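Local coordinates for protein salicylate 5-hydroxylase, large oxygenase component (PDB 7C8Z) that hydroxylates salicylate at ring carbon 5 to give gentisate, passing electrons through a Rieske [2Fe-2S] cluster to a mononuclear iron, at residues A111-R116 and P131-N136. Residues are numbered along the deposited sequence; the frame is centred on the assembly and turned at random.
Sequences AHRGMR and PYHQWN. With FES (Fe2/s2 (inorganic) cluster), chain I.
His112 ND1 and His133 ND1 both bind iron FE1 of the [2Fe-2S] cluster, each at 2.5 Å, so the two loops are joined through the metal rather than by any hydrogen bond between them. Histidine suits this place because one ring nitrogen can ligate while the other can hydrogen-bond to a neighbouring subunit. The imidazoles meet edge to face, the edge of His112 toward the face of His133, with planes at 63° and His112 CE1 lying over the centre of that ring. The His112 imidazole reaches the iron because chi1 (-178°) swings CG away from the backbone N. Behind it, the broad indole of Trp135 receives His112 CB over its six-membered ring, 3.5 Å from the centroid, while the imidazole makes an offset stack with the same ring. The indole also lies against sulfide S1, Trp135 CD1 being 3.7 Å from FES S1.

Farther along, the tilted guanidinium of Arg113 (planes 55° apart) has His133 CE1 toward the rim of one face; this CH in turn sits over the centre of the Tyr132 ring. Apolar, polarisable Met115 sets CE 3.7 Å from Pro131 CD, makes an oblique Met-aromatic contact with Tyr132 through SD, and packs on the cluster ligand Cys130.

The NE2 nitrogens reach the second subunit: His112 NE2 is hydrogen-bonded to Glu426 of that subunit and His133 NE2 to its Asp240; Arg113, suited by its several N-H groups, salt-bridges both carboxylates. His243 of that subunit, a ligand of its mononuclear iron, packs on His133. This Rieske ligand arrangement, as in related oxygenases, is consistent with electron transfer across the subunit interface, and the carboxylates would probably influence the cluster's potential.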
loop_
_atom_site.group_PDB
_atom_site.type_symbol
_atom_site.label_atom_id
_atom_site.label_comp_id
_atom_site.label_asym_id
_atom_site.label_seq_id
_atom_site.Cartn_x
_atom_site.Cartn_y
_atom_site.Cartn_z
ATOM N N ALA A 111 -16.360 5.938 26.115
ATOM C CA ALA A 111 -16.246 7.087 26.998
ATOM C C ALA A 111 -15.008 7.037 27.882
ATOM O O ALA A 111 -14.523 8.091 28.307
ATOM C CB ALA A 111 -17.501 7.200 27.866
ATOM N N HIS A 112 -14.496 5.845 28.198
ATOM C CA HIS A 112 -13.297 5.761 29.023
ATOM C C HIS A 112 -12.076 6.335 28.310
ATOM O O HIS A 112 -11.612 7.431 28.644
ATOM C CB HIS A 112 -13.039 4.307 29.434
ATOM C CG HIS A 112 -11.846 4.123 30.324
ATOM N ND1 HIS A 112 -11.421 2.881 30.745
ATOM C CD2 HIS A 112 -10.992 5.016 30.876
ATOM C CE1 HIS A 112 -10.352 3.016 31.510
ATOM N NE2 HIS A 112 -10.070 4.302 31.604
ATOM N N ARG A 113 -11.575 5.636 27.292
ATOM C CA ARG A 113 -10.396 6.107 26.576
ATOM C C ARG A 113 -10.613 6.104 25.068
ATOM O O ARG A 113 -9.676 5.876 24.300
ATOM C CB ARG A 113 -9.164 5.283 26.947
ATOM C CG ARG A 113 -8.611 5.594 28.334
ATOM C CD ARG A 113 -7.276 4.899 28.571
ATOM N NE ARG A 113 -7.244 4.216 29.861
ATOM C CZ ARG A 113 -6.441 3.196 30.147
ATOM N NH1 ARG A 113 -5.599 2.731 29.230
ATOM N NH2 ARG A 113 -6.486 2.637 31.350
ATOM N N GLY A 114 -11.845 6.363 24.636
ATOM C CA GLY A 114 -12.122 6.642 23.244
ATOM C C GLY A 114 -11.948 5.486 22.289
ATOM O O GLY A 114 -11.888 5.710 21.079
ATOM N N MET A 115 -11.885 4.254 22.785
ATOM C CA MET A 115 -11.689 3.114 21.896
ATOM C C MET A 115 -12.911 2.895 21.010
ATOM O O MET A 115 -14.052 2.903 21.482
ATOM C CB MET A 115 -11.387 1.851 22.697
ATOM C CG MET A 115 -11.508 0.582 21.874
ATOM S SD MET A 115 -10.477 -0.749 22.492
ATOM C CE MET A 115 -11.669 -2.074 22.623
ATOM N N ARG A 116 -12.667 2.686 19.721
ATOM C CA ARG A 116 -13.722 2.335 18.775
ATOM C C ARG A 116 -14.084 0.866 18.986
ATOM O O ARG A 116 -13.463 -0.027 18.410
ATOM C CB ARG A 116 -13.254 2.614 17.353
ATOM C CG ARG A 116 -14.365 2.666 16.344
ATOM C CD ARG A 116 -13.824 2.470 14.960
ATOM N NE ARG A 116 -13.477 3.729 14.320
ATOM C CZ ARG A 116 -13.250 3.847 13.017
ATOM N NH1 ARG A 116 -13.334 2.773 12.242
ATOM N NH2 ARG A 116 -12.944 5.030 12.492
ATOM N N PRO A 131 -14.402 -3.962 25.551
ATOM C CA PRO A 131 -13.672 -5.001 26.282
ATOM C C PRO A 131 -12.318 -4.576 26.809
ATOM O O PRO A 131 -11.702 -5.362 27.539
ATOM C CB PRO A 131 -13.503 -6.096 25.219
ATOM C CG PRO A 131 -13.405 -5.343 23.937
ATOM C CD PRO A 131 -14.301 -4.134 24.090
ATOM N N TYR A 132 -11.831 -3.382 26.469
ATOM C CA TYR A 132 -10.570 -2.926 27.043
ATOM C C TYR A 132 -10.644 -2.934 28.566
ATOM O O TYR A 132 -9.774 -3.500 29.239
ATOM C CB TYR A 132 -10.218 -1.534 26.513
ATOM C CG TYR A 132 -8.744 -1.181 26.615
ATOM C CD1 TYR A 132 -7.839 -2.040 27.236
ATOM C CD2 TYR A 132 -8.259 0.014 26.094
ATOM C CE1 TYR A 132 -6.495 -1.715 27.334
ATOM C CE2 TYR A 132 -6.921 0.347 26.184
ATOM C CZ TYR A 132 -6.040 -0.520 26.803
ATOM O OH TYR A 132 -4.702 -0.192 26.891
ATOM N N HIS A 133 -11.694 -2.326 29.126
ATOM C CA HIS A 133 -11.963 -2.406 30.558
ATOM C C HIS A 133 -13.423 -2.765 30.821
ATOM O O HIS A 133 -13.912 -2.588 31.942
ATOM C CB HIS A 133 -11.567 -1.100 31.247
ATOM C CG HIS A 133 -10.157 -0.684 30.960
ATOM N ND1 HIS A 133 -9.772 -0.140 29.754
ATOM C CD2 HIS A 133 -9.033 -0.760 31.710
ATOM C CE1 HIS A 133 -8.478 0.118 29.778
ATOM N NE2 HIS A 133 -8.003 -0.250 30.954
ATOM N N GLN A 134 -14.119 -3.260 29.793
ATOM C CA GLN A 134 -15.448 -3.863 29.918
ATOM C C GLN A 134 -16.486 -2.871 30.436
ATOM O O GLN A 134 -17.268 -3.171 31.339
ATOM C CB GLN A 134 -15.399 -5.109 30.803
ATOM C CG GLN A 134 -14.446 -6.168 30.304
ATOM C CD GLN A 134 -15.031 -6.990 29.175
ATOM O OE1 GLN A 134 -16.213 -6.873 28.856
ATOM N NE2 GLN A 134 -14.203 -7.830 28.562
ATOM N N TRP A 135 -16.515 -1.687 29.833
ATOM C CA TRP A 135 -17.577 -0.734 30.141
ATOM C C TRP A 135 -18.831 -1.142 29.382
ATOM O O TRP A 135 -18.760 -1.477 28.197
ATOM C CB TRP A 135 -17.172 0.693 29.771
ATOM C CG TRP A 135 -16.353 1.387 30.823
ATOM C CD1 TRP A 135 -15.563 0.798 31.762
ATOM C CD2 TRP A 135 -16.239 2.803 31.036
ATOM N NE1 TRP A 135 -14.965 1.753 32.549
ATOM C CE2 TRP A 135 -15.361 2.992 32.125
ATOM C CE3 TRP A 135 -16.791 3.928 30.410
ATOM C CZ2 TRP A 135 -15.024 4.258 32.605
ATOM C CZ3 TRP A 135 -16.454 5.186 30.890
ATOM C CH2 TRP A 135 -15.578 5.340 31.977
ATOM N N ASN A 136 -19.973 -1.138 30.067
ATOM C CA ASN A 136 -21.233 -1.604 29.500
ATOM C C ASN A 136 -22.190 -0.434 29.307
ATOM O O ASN A 136 -22.402 0.359 30.232
ATOM C CB ASN A 136 -21.862 -2.667 30.407
ATOM C CG ASN A 136 -23.093 -3.318 29.792
ATOM O OD1 ASN A 136 -24.115 -2.666 29.562
ATOM N ND2 ASN A 136 -22.998 -4.615 29.521
HETATM FE FE1 FES I . -11.447 1.397 28.701
HETATM FE FE2 FES I . -13.816 1.191 26.748
HETATM S S1 FES I . -13.422 0.437 28.763
HETATM S S2 FES I . -11.856 2.133 26.678
#